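Local coordinates for regulatory protein E2 (Bovine papillomavirus type 1, PDB 2JEX) that activates and represses viral transcription and helps start viral DNA replication by working with the E1 protein, the part described being its N-terminal transactivation domain, at residues T85-E90 with N136-T141; V116-F121 with S126-Y131. The protein carries 1 engineered substitution. All blocks are in the same frame, centred on the assembly; numbering follows the deposited sequence.

Interaction 1: residues T85-E90 with N136-T141; sequences TEFGDE and NLYMRT
Tyr138 presents the CD2-CE2 edge of its ring to one face of Phe87, and this edge-to-face pair is the tight part of the contact. The ring planes stand 73° apart with centroids separated by 5.2 Å. The closest approach, Phe87 CD2 to Tyr138 CE2, is 3.6 Å, and Tyr138 CD2 lies over the rim of the phenylalanine ring, not its centre. The opposite face of Phe87 is covered by the aliphatic CG of Glu86, so the ring is sandwiched between a neighbour in its own turn and the tyrosine of the strand. Both aromatic residues are buried, and Trp92 adds a further edge-to-face partner to Tyr138.

The polar end is less enclosed, since Glu90 is partly exposed and its bond to the phenol is weak. Glu90 reaches back toward the strand through an extended chain (chi2 178°), which brings OE2 within 2.6 Å of Tyr138 OH. The carboxylate is tilted 61° from the phenol plane, and its other oxygen, OE1, sits at the edge of the Phe87 ring. A salt bridge from OE2 to Lys112, on the adjacent strand, is the stronger tie and probably favours the charged carboxylate. Glu86 is itself exposed, so that side of the turn borders solvent, whereas the turn is braced internally: Thr85 OG1 accepts from Phe87 N at 3.1 Å. Thus an ST turn in the loop after helix 62-83 is packed by an aromatic pair against strand 128-140, joining the helical part of the E2 transactivation domain to its antiparallel sheet.

Interaction 2: residues V116-F121 with S126-Y131; sequences VVEVEF and SNTNWY
Val117 and Tyr131 are paired across an antiparallel beta hairpin, strands 110-120 and 128-140, whose register continues through Glu118-Trp130, Val119-Asn129 and Glu120-Thr128. Val117 and Val119 each form a reciprocal pair of backbone hydrogen bonds with the residue opposite, and the two segment axes run at 157°. Beyond the last bridge, Phe121 N still donates to Asn127 O at 2.7 Å, extending the ladder toward the connecting loop. CA-H...O contacts fill in between these bonds, among them Trp130 CA to Val117 O at 3.2 Å.

On the face that carries Val117, Val119 and Tyr131, the tyrosine lies obliquely across Val119, with its CE1 3.5 Å from Val119 CG2. The methyl is placed there because CG2 is anti to the carbonyl carbon, while CG1 is anti to the backbone N (chi1 -176°). Phe121 continues this layer edge-on: Asn129 CB and Tyr131 OH both lie near its ring plane. On the other face, Glu118 OE1 comes within 3.6 Å of the Thr128 CG2 methyl, a van der Waals contact. Exposed Trp130 meets Val116 CG1 chiefly through its CB (3.6 Å), while the indole leads away from strand 110-120.

Farther out, strand 186-189 pairs with the other side of strand 110-120, through backbone bonds of Glu118 with Arg189 and Glu120 with Ser187. Helix 173-180 packs on the Val119 face, Phe173 meeting Val119 and Ala177 meeting Phe121. From this helix Glu176 anchors the phenol: its OE2 is hydrogen-bonded to Tyr131 OH, the same oxygen that sits 3.9 Å from Phe121 CZ.

In the fold
Strand 128-140 carries both contacts: its first residues pair with strand 110-120 in interaction 2, and its far end receives the loop 85-90 in interaction 1. The centres are 30 Å apart and the nearest atoms about 11 Å, so the two do not touch. Strand 110-120 also runs past both, with Lys112 near its start by interaction 1 and residues 116-120 in interaction 2. In sequence, the whole hairpin turn of interaction 2 falls between the segments that interaction 1 brings together. One contact therefore attaches the helical part to the sheet, while the other builds the sheet itself farther from the centre of the chain.

Interaction 1: residues T85-E90 with N136-T141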
ATOM      1  N   THR A  85      -0.153  -4.202  18.481  1.00 72.85           N
ATOM      2  CA  THR A  85      -1.253  -5.160  18.327  1.00 72.99           C
ATOM      3  C   THR A  85      -0.730  -6.595  18.200  1.00 72.79           C
ATOM      4  O   THR A  85       0.481  -6.835  18.172  1.00 72.83           O
ATOM      5  CB  THR A  85      -2.147  -4.852  17.087  1.00 73.28           C
ATOM      6  OG1 THR A  85      -1.467  -5.241  15.889  1.00 72.81           O
ATOM      7  CG2 THR A  85      -2.514  -3.374  17.004  1.00 73.85           C
ATOM      8  N   GLU A  86      -1.659  -7.541  18.113  1.00 72.65           N
ATOM      9  CA  GLU A  86      -1.336  -8.950  17.889  1.00 72.57           C
ATOM     10  C   GLU A  86      -0.579  -9.167  16.574  1.00 72.38           C
ATOM     11  O   GLU A  86       0.108 -10.177  16.405  1.00 72.41           O
ATOM     12  CB  GLU A  86      -2.617  -9.787  17.905  1.00 72.26           C
ATOM     13  CG  GLU A  86      -3.698  -9.284  16.951  1.00 72.98           C
ATOM     14  CD  GLU A  86      -4.983 -10.092  17.017  1.00 73.50           C
ATOM     15  OE1 GLU A  86      -4.921 -11.334  17.163  1.00 70.79           O
ATOM     16  OE2 GLU A  86      -6.063  -9.473  16.907  1.00 79.58           O
ATOM     17  N   PHE A  87      -0.695  -8.203  15.660  1.00 72.22           N
ATOM     18  CA  PHE A  87      -0.131  -8.332  14.321  1.00 71.92           C
ATOM     19  C   PHE A  87       1.334  -7.932  14.243  1.00 72.53           C
ATOM     20  O   PHE A  87       2.022  -8.275  13.274  1.00 72.69           O
ATOM     21  CB  PHE A  87      -0.959  -7.541  13.310  1.00 70.92           C
ATOM     22  CG  PHE A  87      -2.433  -7.839  13.371  1.00 69.96           C
ATOM     23  CD1 PHE A  87      -3.341  -6.843  13.719  1.00 66.95           C
ATOM     24  CD2 PHE A  87      -2.913  -9.117  13.091  1.00 62.93           C
ATOM     25  CE1 PHE A  87      -4.699  -7.112  13.777  1.00 67.66           C
ATOM     26  CE2 PHE A  87      -4.259  -9.389  13.151  1.00 63.96           C
ATOM     27  CZ  PHE A  87      -5.157  -8.389  13.493  1.00 66.03           C
ATOM     28  N   GLY A  88       1.805  -7.219  15.265  1.00 72.92           N
ATOM     29  CA  GLY A  88       3.179  -6.715  15.310  1.00 73.63           C
ATOM     30  C   GLY A  88       4.249  -7.794  15.291  1.00 74.23           C
ATOM     31  O   GLY A  88       5.352  -7.564  14.784  1.00 74.41           O
ATOM     32  N   ASP A  89       3.903  -8.965  15.837  1.00 74.13           N
ATOM     33  CA  ASP A  89       4.789 -10.137  15.932  1.00 74.59           C
ATOM     34  C   ASP A  89       5.138 -10.754  14.574  1.00 74.71           C
ATOM     35  O   ASP A  89       6.227 -11.314  14.396  1.00 74.98           O
ATOM     36  CB  ASP A  89       4.133 -11.225  16.800  1.00 74.51           C
ATOM     37  CG  ASP A  89       4.374 -11.033  18.294  1.00 75.45           C
ATOM     38  OD1 ASP A  89       4.709  -9.907  18.726  1.00 74.46           O
ATOM     39  OD2 ASP A  89       4.221 -12.030  19.040  1.00 74.95           O
ATOM     40  N   GLU A  90       4.192 -10.666  13.640  1.00 74.43           N
ATOM     41  CA  GLU A  90       4.296 -11.257  12.304  1.00 74.19           C
ATOM     42  C   GLU A  90       5.518 -10.750  11.525  1.00 73.64           C
ATOM     43  O   GLU A  90       6.063  -9.695  11.853  1.00 74.02           O
ATOM     44  CB  GLU A  90       3.019 -10.947  11.510  1.00 74.21           C
ATOM     45  CG  GLU A  90       1.720 -11.376  12.192  1.00 73.83           C
ATOM     46  CD  GLU A  90       0.481 -11.018  11.389  1.00 74.71           C
ATOM     47  OE1 GLU A  90      -0.641 -11.141  11.942  1.00 77.10           O
ATOM     48  OE2 GLU A  90       0.620 -10.615  10.208  1.00 76.70           O
ATOM     49  N   ASN A 136      -4.395 -11.032   2.869  1.00 74.94           N
ATOM     50  CA  ASN A 136      -4.336 -10.519   4.236  1.00 75.05           C
ATOM     51  C   ASN A 136      -4.277  -9.000   4.265  1.00 74.59           C
ATOM     52  O   ASN A 136      -3.341  -8.392   3.745  1.00 74.51           O
ATOM     53  CB  ASN A 136      -3.164 -11.150   5.010  1.00 74.91           C
ATOM     54  CG  ASN A 136      -3.245 -12.684   5.060  1.00 76.38           C
ATOM     55  OD1 ASN A 136      -4.316 -13.257   5.270  1.00 75.53           O
ATOM     56  ND2 ASN A 136      -2.111 -13.345   4.862  1.00 77.84           N
ATOM     57  N   LEU A 137      -5.305  -8.401   4.862  1.00 74.37           N
ATOM     58  CA  LEU A 137      -5.439  -6.953   4.929  1.00 74.55           C
ATOM     59  C   LEU A 137      -5.545  -6.516   6.377  1.00 74.52           C
ATOM     60  O   LEU A 137      -6.327  -7.075   7.149  1.00 74.12           O
ATOM     61  CB  LEU A 137      -6.680  -6.475   4.165  1.00 74.72           C
ATOM     62  CG  LEU A 137      -6.907  -6.843   2.692  1.00 75.24           C
ATOM     63  CD1 LEU A 137      -8.236  -6.272   2.197  1.00 73.25           C
ATOM     64  CD2 LEU A 137      -5.768  -6.350   1.825  1.00 75.25           C
ATOM     65  N   TYR A 138      -4.755  -5.508   6.734  1.00 74.34           N
ATOM     66  CA  TYR A 138      -4.721  -4.990   8.098  1.00 74.60           C
ATOM     67  C   TYR A 138      -5.206  -3.540   8.110  1.00 75.61           C
ATOM     68  O   TYR A 138      -4.502  -2.632   7.655  1.00 74.95           O
ATOM     69  CB  TYR A 138      -3.308  -5.108   8.676  1.00 74.03           C
ATOM     70  CG  TYR A 138      -2.722  -6.499   8.578  1.00 72.05           C
ATOM     71  CD1 TYR A 138      -2.131  -6.944   7.392  1.00 71.45           C
ATOM     72  CD2 TYR A 138      -2.757  -7.371   9.668  1.00 69.63           C
ATOM     73  CE1 TYR A 138      -1.596  -8.224   7.287  1.00 72.17           C
ATOM     74  CE2 TYR A 138      -2.218  -8.659   9.576  1.00 69.96           C
ATOM     75  CZ  TYR A 138      -1.642  -9.075   8.382  1.00 71.50           C
ATOM     76  OH  TYR A 138      -1.106 -10.329   8.272  1.00 68.33           O
ATOM     77  N   MET A 139      -6.418  -3.339   8.626  1.00 76.94           N
ATOM     78  CA  MET A 139      -7.084  -2.039   8.568  1.00 78.97           C
ATOM     79  C   MET A 139      -7.510  -1.509   9.931  1.00 79.71           C
ATOM     80  O   MET A 139      -7.966  -2.261  10.793  1.00 79.90           O
ATOM     81  CB  MET A 139      -8.279  -2.073   7.602  1.00 78.58           C
ATOM     82  CG  MET A 139      -9.015  -3.405   7.528  1.00 79.68           C
ATOM     83  SD  MET A 139     -10.077  -3.563   6.066  1.00 81.05           S
ATOM     84  CE  MET A 139     -11.414  -2.447   6.516  1.00 84.17           C
ATOM     85  N   ARG A 140      -7.346  -0.202  10.112  1.00 81.24           N
ATOM     86  CA  ARG A 140      -7.761   0.461  11.334  1.00 83.10           C
ATOM     87  C   ARG A 140      -9.264   0.700  11.323  1.00 83.49           C
ATOM     88  O   ARG A 140      -9.802   1.317  10.401  1.00 83.67           O
ATOM     89  CB  ARG A 140      -7.003   1.780  11.542  1.00 82.90           C
ATOM     90  CG  ARG A 140      -7.175   2.365  12.951  1.00 84.66           C
ATOM     91  CD  ARG A 140      -6.189   3.492  13.248  1.00 85.10           C
ATOM     92  NE  ARG A 140      -6.512   4.729  12.530  1.00 94.06           N
ATOM     93  CZ  ARG A 140      -5.761   5.828  12.543  1.00 96.90           C
ATOM     94  NH1 ARG A 140      -4.626   5.861  13.235  1.00 99.68           N
ATOM     95  NH2 ARG A 140      -6.145   6.900  11.857  1.00 99.07           N
ATOM     96  N   THR A 141      -9.924   0.169  12.348  1.00 84.19           N
ATOM     97  CA  THR A 141     -11.315   0.478  12.665  1.00 84.66           C
ATOM     98  C   THR A 141     -11.264   1.448  13.842  1.00 84.37           C
ATOM     99  O   THR A 141     -10.175   1.821  14.291  1.00 84.44           O
ATOM    100  CB  THR A 141     -12.092  -0.804  13.074  1.00 84.79           C
ATOM    101  OG1 THR A 141     -11.665  -1.910  12.265  1.00 86.62           O
ATOM    102  CG2 THR A 141     -13.602  -0.617  12.911  1.00 85.27           C
TER

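Interaction 2: residues V116-F121 with S126-Y131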
ATOM      1  N   VAL A 116      -2.732 -13.038  -8.328  1.00 69.19           N
ATOM      2  CA  VAL A 116      -3.321 -12.418  -9.505  1.00 69.37           C
ATOM      3  C   VAL A 116      -4.707 -12.992  -9.799  1.00 69.33           C
ATOM      4  O   VAL A 116      -4.897 -14.207  -9.890  1.00 68.99           O
ATOM      5  CB  VAL A 116      -2.372 -12.509 -10.746  1.00 69.76           C
ATOM      6  CG1 VAL A 116      -3.049 -11.970 -11.992  1.00 68.74           C
ATOM      7  CG2 VAL A 116      -1.059 -11.738 -10.481  1.00 69.88           C
ATOM      8  N   VAL A 117      -5.673 -12.089  -9.928  1.00 69.42           N
ATOM      9  CA  VAL A 117      -7.004 -12.428 -10.417  1.00 69.29           C
ATOM     10  C   VAL A 117      -7.100 -12.034 -11.902  1.00 69.40           C
ATOM     11  O   VAL A 117      -6.712 -10.928 -12.290  1.00 68.71           O
ATOM     12  CB  VAL A 117      -8.096 -11.759  -9.535  1.00 69.25           C
ATOM     13  CG1 VAL A 117      -9.472 -11.889 -10.148  1.00 69.90           C
ATOM     14  CG2 VAL A 117      -8.096 -12.399  -8.142  1.00 68.67           C
ATOM     15  N   GLU A 118      -7.577 -12.959 -12.728  1.00 69.70           N
ATOM     16  CA  GLU A 118      -7.705 -12.717 -14.165  1.00 71.28           C
ATOM     17  C   GLU A 118      -9.163 -12.621 -14.598  1.00 69.83           C
ATOM     18  O   GLU A 118      -9.974 -13.486 -14.268  1.00 69.13           O
ATOM     19  CB  GLU A 118      -6.999 -13.805 -14.988  1.00 70.60           C
ATOM     20  CG  GLU A 118      -7.033 -13.513 -16.495  1.00 73.70           C
ATOM     21  CD  GLU A 118      -6.487 -14.646 -17.363  1.00 75.80           C
ATOM     22  OE1 GLU A 118      -5.723 -14.323 -18.305  1.00 88.04           O
ATOM     23  OE2 GLU A 118      -6.817 -15.840 -17.119  1.00 80.71           O
ATOM     24  N   VAL A 119      -9.486 -11.560 -15.331  1.00 69.19           N
ATOM     25  CA  VAL A 119     -10.837 -11.375 -15.856  1.00 69.51           C
ATOM     26  C   VAL A 119     -10.815 -11.410 -17.384  1.00 69.50           C
ATOM     27  O   VAL A 119     -10.035 -10.701 -18.022  1.00 69.57           O
ATOM     28  CB  VAL A 119     -11.515 -10.075 -15.337  1.00 68.92           C
ATOM     29  CG1 VAL A 119     -12.956  -9.982 -15.844  1.00 69.08           C
ATOM     30  CG2 VAL A 119     -11.524 -10.052 -13.825  1.00 69.30           C
ATOM     31  N   GLU A 120     -11.667 -12.252 -17.950  1.00 69.15           N
ATOM     32  CA  GLU A 120     -11.798 -12.392 -19.395  1.00 69.74           C
ATOM     33  C   GLU A 120     -13.139 -11.803 -19.805  1.00 70.10           C
ATOM     34  O   GLU A 120     -14.171 -12.125 -19.217  1.00 69.70           O
ATOM     35  CB  GLU A 120     -11.708 -13.869 -19.795  1.00 69.28           C
ATOM     36  CG  GLU A 120     -11.819 -14.133 -21.289  1.00 68.99           C
ATOM     37  CD  GLU A 120     -12.350 -15.528 -21.588  1.00 71.54           C
ATOM     38  OE1 GLU A 120     -13.566 -15.755 -21.409  1.00 76.39           O
ATOM     39  OE2 GLU A 120     -11.560 -16.397 -22.008  1.00 69.96           O
ATOM     40  N   PHE A 121     -13.129 -10.953 -20.821  1.00 70.99           N
ATOM     41  CA  PHE A 121     -14.302 -10.128 -21.084  1.00 71.57           C
ATOM     42  C   PHE A 121     -15.384 -10.653 -22.028  1.00 72.64           C
ATOM     43  O   PHE A 121     -16.520 -10.853 -21.598  1.00 74.72           O
ATOM     44  CB  PHE A 121     -13.901  -8.670 -21.350  1.00 70.92           C
ATOM     45  CG  PHE A 121     -13.322  -8.004 -20.139  1.00 70.70           C
ATOM     46  CD1 PHE A 121     -11.954  -7.852 -20.005  1.00 69.18           C
ATOM     47  CD2 PHE A 121     -14.151  -7.598 -19.088  1.00 71.88           C
ATOM     48  CE1 PHE A 121     -11.409  -7.265 -18.863  1.00 72.52           C
ATOM     49  CE2 PHE A 121     -13.620  -7.009 -17.940  1.00 69.56           C
ATOM     50  CZ  PHE A 121     -12.244  -6.843 -17.826  1.00 68.81           C
ATOM     51  N   SER A 126      -8.350 -13.252 -25.689  1.00 67.28           N
ATOM     52  CA  SER A 126      -7.454 -12.126 -25.952  1.00 67.64           C
ATOM     53  C   SER A 126      -8.003 -10.832 -25.352  1.00 67.74           C
ATOM     54  O   SER A 126      -7.315  -9.820 -25.351  1.00 69.48           O
ATOM     55  CB  SER A 126      -7.206 -11.955 -27.458  1.00 66.77           C
ATOM     56  OG  SER A 126      -8.388 -11.513 -28.116  1.00 70.10           O
ATOM     57  N   ASN A 127      -9.242 -10.863 -24.861  1.00 67.73           N
ATOM     58  CA  ASN A 127      -9.834  -9.712 -24.159  1.00 67.90           C
ATOM     59  C   ASN A 127      -9.851  -9.955 -22.646  1.00 67.85           C
ATOM     60  O   ASN A 127     -10.827 -10.456 -22.073  1.00 66.79           O
ATOM     61  CB  ASN A 127     -11.231  -9.376 -24.703  1.00 67.59           C
ATOM     62  CG  ASN A 127     -11.762  -8.028 -24.209  1.00 68.43           C
ATOM     63  OD1 ASN A 127     -12.937  -7.713 -24.406  1.00 73.42           O
ATOM     64  ND2 ASN A 127     -10.910  -7.235 -23.564  1.00 67.47           N
ATOM     65  N   THR A 128      -8.753  -9.539 -22.025  1.00 68.30           N
ATOM     66  CA  THR A 128      -8.344  -9.971 -20.701  1.00 68.62           C
ATOM     67  C   THR A 128      -7.819  -8.786 -19.878  1.00 68.67           C
ATOM     68  O   THR A 128      -7.365  -7.781 -20.436  1.00 67.84           O
ATOM     69  CB  THR A 128      -7.280 -11.097 -20.862  1.00 68.74           C
ATOM     70  OG1 THR A 128      -7.942 -12.374 -20.882  1.00 72.38           O
ATOM     71  CG2 THR A 128      -6.269 -11.092 -19.779  1.00 69.11           C
ATOM     72  N   ASN A 129      -7.926  -8.893 -18.554  1.00 69.06           N
ATOM     73  CA  ASN A 129      -7.264  -7.973 -17.639  1.00 69.36           C
ATOM     74  C   ASN A 129      -6.964  -8.681 -16.331  1.00 70.07           C
ATOM     75  O   ASN A 129      -7.623  -9.658 -15.986  1.00 69.56           O
ATOM     76  CB  ASN A 129      -8.109  -6.726 -17.388  1.00 69.62           C
ATOM     77  CG  ASN A 129      -7.260  -5.472 -17.145  1.00 71.57           C
ATOM     78  OD1 ASN A 129      -7.784  -4.440 -16.747  1.00 75.48           O
ATOM     79  ND2 ASN A 129      -5.951  -5.565 -17.379  1.00 72.39           N
ATOM     80  N   TRP A 130      -5.940  -8.216 -15.621  1.00 71.14           N
ATOM     81  CA  TRP A 130      -5.540  -8.872 -14.389  1.00 71.94           C
ATOM     82  C   TRP A 130      -5.391  -7.915 -13.211  1.00 71.68           C
ATOM     83  O   TRP A 130      -5.060  -6.753 -13.384  1.00 71.11           O
ATOM     84  CB  TRP A 130      -4.319  -9.791 -14.594  1.00 73.26           C
ATOM     85  CG  TRP A 130      -3.157  -9.221 -15.369  1.00 76.30           C
ATOM     86  CD1 TRP A 130      -2.383  -8.163 -15.013  1.00 79.76           C
ATOM     87  CD2 TRP A 130      -2.616  -9.712 -16.610  1.00 79.07           C
ATOM     88  NE1 TRP A 130      -1.410  -7.944 -15.961  1.00 81.81           N
ATOM     89  CE2 TRP A 130      -1.533  -8.879 -16.952  1.00 78.43           C
ATOM     90  CE3 TRP A 130      -2.958 -10.765 -17.474  1.00 86.39           C
ATOM     91  CZ2 TRP A 130      -0.767  -9.070 -18.116  1.00 79.68           C
ATOM     92  CZ3 TRP A 130      -2.195 -10.955 -18.644  1.00 82.53           C
ATOM     93  CH2 TRP A 130      -1.110 -10.109 -18.945  1.00 79.23           C
ATOM     94  N   TYR A 131      -5.707  -8.418 -12.018  1.00 72.03           N
ATOM     95  CA  TYR A 131      -5.787  -7.623 -10.785  1.00 71.54           C
ATOM     96  C   TYR A 131      -5.032  -8.334  -9.671  1.00 72.45           C
ATOM     97  O   TYR A 131      -5.185  -9.545  -9.479  1.00 73.35           O
ATOM     98  CB  TYR A 131      -7.257  -7.419 -10.378  1.00 70.89           C
ATOM     99  CG  TYR A 131      -8.122  -6.896 -11.514  1.00 69.32           C
ATOM    100  CD1 TYR A 131      -8.653  -7.759 -12.471  1.00 64.28           C
ATOM    101  CD2 TYR A 131      -8.380  -5.533 -11.646  1.00 71.30           C
ATOM    102  CE1 TYR A 131      -9.414  -7.277 -13.532  1.00 62.48           C
ATOM    103  CE2 TYR A 131      -9.144  -5.050 -12.694  1.00 71.15           C
ATOM    104  CZ  TYR A 131      -9.659  -5.931 -13.631  1.00 64.16           C
ATOM    105  OH  TYR A 131     -10.418  -5.449 -14.667  1.00 67.25           O
TER